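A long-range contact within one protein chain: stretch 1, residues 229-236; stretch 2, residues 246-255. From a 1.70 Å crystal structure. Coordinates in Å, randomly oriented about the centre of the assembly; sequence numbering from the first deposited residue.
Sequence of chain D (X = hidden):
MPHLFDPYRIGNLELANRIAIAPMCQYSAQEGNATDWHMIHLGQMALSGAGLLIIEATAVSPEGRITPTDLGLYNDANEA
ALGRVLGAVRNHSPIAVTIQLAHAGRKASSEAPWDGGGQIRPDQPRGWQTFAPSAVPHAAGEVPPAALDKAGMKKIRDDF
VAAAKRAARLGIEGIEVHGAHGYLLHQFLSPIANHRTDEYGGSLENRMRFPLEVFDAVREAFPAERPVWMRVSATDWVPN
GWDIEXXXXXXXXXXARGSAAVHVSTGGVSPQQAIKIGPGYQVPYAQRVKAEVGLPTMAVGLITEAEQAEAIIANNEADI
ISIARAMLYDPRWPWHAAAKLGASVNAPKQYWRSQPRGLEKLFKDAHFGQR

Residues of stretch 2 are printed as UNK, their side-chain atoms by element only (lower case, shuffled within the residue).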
# COMPACT_ATOMS: atom_id res chain seq x y z
N TRP D 229 0.71 -18.17 -20.60
CA TRP D 229 -0.69 -18.30 -20.97
C TRP D 229 -1.15 -17.09 -21.77
O TRP D 229 -0.34 -16.21 -22.07
CB TRP D 229 -1.56 -18.56 -19.73
CG TRP D 229 -1.70 -17.42 -18.78
CD1 TRP D 229 -2.68 -16.46 -18.77
CD2 TRP D 229 -0.85 -17.11 -17.68
NE1 TRP D 229 -2.47 -15.59 -17.73
CE2 TRP D 229 -1.35 -15.97 -17.05
CE3 TRP D 229 0.32 -17.68 -17.18
CZ2 TRP D 229 -0.74 -15.40 -15.93
CZ3 TRP D 229 0.90 -17.13 -16.06
CH2 TRP D 229 0.40 -16.00 -15.48
N MET D 230 -2.41 -17.08 -22.17
CA MET D 230 -2.96 -15.94 -22.91
C MET D 230 -4.22 -15.42 -22.26
O MET D 230 -5.04 -16.18 -21.72
CB MET D 230 -3.28 -16.34 -24.37
CG MET D 230 -3.60 -15.16 -25.29
SD MET D 230 -3.84 -15.66 -27.02
CE MET D 230 -2.17 -16.03 -27.45
N ARG D 231 -4.40 -14.11 -22.42
CA ARG D 231 -5.60 -13.41 -22.04
C ARG D 231 -6.47 -13.30 -23.27
O ARG D 231 -5.99 -12.84 -24.29
CB ARG D 231 -5.24 -12.00 -21.57
CG ARG D 231 -6.40 -11.11 -21.15
CD ARG D 231 -7.12 -11.62 -19.92
NE ARG D 231 -7.86 -10.52 -19.27
CZ ARG D 231 -7.37 -9.62 -18.42
NH1 ARG D 231 -6.13 -9.71 -17.98
NH2 ARG D 231 -8.16 -8.66 -17.98
N VAL D 232 -7.74 -13.74 -23.17
CA VAL D 232 -8.65 -13.78 -24.32
C VAL D 232 -9.96 -13.12 -23.97
O VAL D 232 -10.48 -13.32 -22.87
CB VAL D 232 -8.93 -15.23 -24.76
CG1 VAL D 232 -9.85 -15.26 -25.99
CG2 VAL D 232 -7.62 -15.98 -25.08
N SER D 233 -10.50 -12.32 -24.90
CA SER D 233 -11.85 -11.79 -24.70
C SER D 233 -12.88 -12.85 -25.00
O SER D 233 -12.81 -13.43 -26.06
CB SER D 233 -12.09 -10.62 -25.65
OG SER D 233 -13.42 -10.18 -25.47
N ALA D 234 -13.84 -13.10 -24.11
CA ALA D 234 -14.82 -14.17 -24.35
C ALA D 234 -15.54 -13.99 -25.68
O ALA D 234 -15.78 -14.97 -26.40
CB ALA D 234 -15.83 -14.22 -23.23
N THR D 235 -15.93 -12.74 -25.95
CA THR D 235 -16.69 -12.40 -27.14
C THR D 235 -16.73 -10.87 -27.33
O THR D 235 -16.62 -10.11 -26.36
CB THR D 235 -18.14 -12.96 -27.07
OG1 THR D 235 -18.86 -12.65 -28.29
CG2 THR D 235 -18.94 -12.40 -25.88
N ASP D 236 -16.92 -10.44 -28.57
CA ASP D 236 -17.32 -9.08 -28.88
C ASP D 236 -18.82 -8.92 -28.57
O ASP D 236 -19.58 -9.91 -28.50
CB ASP D 236 -17.03 -8.69 -30.34
CG ASP D 236 -15.54 -8.61 -30.67
OD1 ASP D 236 -14.70 -8.54 -29.76
OD2 ASP D 236 -15.23 -8.63 -31.86
N UNK D 246 -14.95 -18.71 -31.23
CA UNK D 246 -13.55 -18.44 -31.46
C UNK D 246 -12.72 -18.65 -30.19
O UNK D 246 -11.64 -19.23 -30.24
N UNK D 247 -13.20 -18.09 -29.09
CA UNK D 247 -12.52 -18.25 -27.80
C UNK D 247 -12.27 -19.73 -27.47
O UNK D 247 -11.18 -20.08 -26.99
o UNK D 247 -13.38 -16.22 -27.00
c UNK D 247 -13.34 -17.59 -26.69
c UNK D 247 -12.72 -17.74 -25.34
N UNK D 248 -13.28 -20.56 -27.68
CA UNK D 248 -13.15 -21.99 -27.37
C UNK D 248 -12.13 -22.63 -28.29
O UNK D 248 -11.30 -23.40 -27.82
c UNK D 248 -16.83 -22.50 -26.33
c UNK D 248 -14.36 -24.23 -27.30
c UNK D 248 -15.37 -22.20 -26.25
c UNK D 248 -14.53 -22.71 -27.41
N UNK D 249 -12.16 -22.28 -29.58
CA UNK D 249 -11.22 -22.86 -30.54
C UNK D 249 -9.78 -22.41 -30.24
O UNK D 249 -8.81 -23.19 -30.31
c UNK D 249 -11.63 -22.48 -31.96
N UNK D 250 -9.66 -21.14 -29.89
CA UNK D 250 -8.36 -20.63 -29.52
C UNK D 250 -7.83 -21.33 -28.22
O UNK D 250 -6.65 -21.69 -28.15
c UNK D 250 -6.00 -18.62 -29.98
c UNK D 250 -7.34 -16.94 -28.71
c UNK D 250 -8.40 -19.11 -29.40
c UNK D 250 -7.09 -18.44 -28.94
N UNK D 251 -8.71 -21.55 -27.25
CA UNK D 251 -8.34 -22.17 -25.96
C UNK D 251 -7.92 -23.63 -26.18
O UNK D 251 -6.92 -24.08 -25.60
c UNK D 251 -9.45 -22.05 -24.97
o UNK D 251 -9.74 -20.67 -24.71
N UNK D 252 -8.59 -24.33 -27.09
CA UNK D 252 -8.12 -25.70 -27.47
C UNK D 252 -6.70 -25.65 -28.07
O UNK D 252 -5.84 -26.48 -27.73
n UNK D 252 -12.41 -27.42 -27.25
n UNK D 252 -10.37 -27.95 -26.91
c UNK D 252 -11.62 -28.21 -26.56
c UNK D 252 -11.64 -26.64 -28.09
c UNK D 252 -10.35 -26.95 -27.85
c UNK D 252 -9.08 -26.43 -28.47
N UNK D 253 -6.45 -24.71 -28.97
CA UNK D 253 -5.12 -24.56 -29.54
C UNK D 253 -4.09 -24.20 -28.50
O UNK D 253 -2.99 -24.78 -28.52
c UNK D 253 -4.85 -25.20 -32.54
o UNK D 253 -5.48 -26.07 -33.12
c UNK D 253 -5.09 -23.55 -30.65
o UNK D 253 -3.62 -25.26 -32.38
c UNK D 253 -5.66 -24.05 -31.95
N UNK D 254 -4.44 -23.30 -27.59
CA UNK D 254 -3.52 -22.92 -26.51
C UNK D 254 -3.13 -24.15 -25.68
O UNK D 254 -1.95 -24.37 -25.40
c UNK D 254 -4.25 -20.50 -26.30
c UNK D 254 -5.20 -19.57 -25.57
c UNK D 254 -4.15 -21.85 -25.61
c UNK D 254 -2.88 -19.87 -26.40
N UNK D 255 -4.11 -24.96 -25.33
CA UNK D 255 -3.85 -26.19 -24.58
C UNK D 255 -2.91 -27.14 -25.32
O UNK D 255 -1.95 -27.65 -24.74
c UNK D 255 -6.23 -28.63 -22.83
c UNK D 255 -6.02 -29.95 -22.08
c UNK D 255 -5.15 -26.89 -24.24
c UNK D 255 -4.95 -28.16 -23.44
n UNK D 255 -7.17 -30.15 -21.15

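Position 246 has backbone atoms and no side-chain atom. It lies in the helix and touches nothing on stretch 1. With no side chain, it is Gly246.

Position 247 carries one carbon that bears one oxygen and one carbon. The oxygen of position 247 lies 2.8 Å from Ala234 O and 3.8 Å from Val232 CG1. A hydroxyl and a methyl on CB make it Thr247. Thr247 OG1 donates a hydrogen bond to Ala234 O.

Position 248 has four carbons, forked at the first, with one arm two carbons long. It is out of reach of stretch 1. That pattern is Ile248.

Position 249 has a single carbon. It too is out of reach. It is Ala249.

Position 250 has four carbons, forked at the second, and CB points toward the strand. One end carbon of position 250 lies 3.8 Å from Val232 CG2 and 4.1 Å from Met230 SD. The fork at the second carbon makes it Leu250.

Position 251 has one carbon followed by one oxygen. It makes no contact with stretch 1. It is Ser251. CB points sideways. The hydroxyl turns back to its own helix, where Ser251 OG donates to Thr247 O at 2.8 Å.

Position 252 has one carbon leading to a five-membered ring of three carbons and two nitrogens. It is exposed and far from the strand. The ring is an imidazole, so this is His252.

Position 253 has three carbons, the third carrying two oxygens. It makes no contact with stretch 1. The carboxylate at that length identifies Glu253.

Position 254 again has four carbons forked at the second, and CB points toward the strand. One end carbon of position 254 lies 3.9 Å from Met230 CB and 4.4 Å from Val232 CG2. This is Leu254.

Position 255 has four carbons in a row ending in nitrogen. It makes no contact with stretch 1. This is Lys255. The chain is extended and exposed, and its NZ is hydrogen-bonded elsewhere in the structure.

The contact packs a helix against a strand. Their axes run nearly antiparallel, at 165°, and approach to 9.1 Å. On the strand, CB alternates: Met230 and Val232 point toward the helix, while Arg231 points away. On the helix, Thr247, Leu250 and Leu254 are spaced three and four residues apart, so they share one face. The two leucines pack on Met230 and Val232 through apolar contacts. Thr247 adds a polar tie, its hydroxyl bonding the backbone carbonyl of Ala234. Together the two stretches bury 300 Å².

Stretch 2 246-255: GTIALSHELK
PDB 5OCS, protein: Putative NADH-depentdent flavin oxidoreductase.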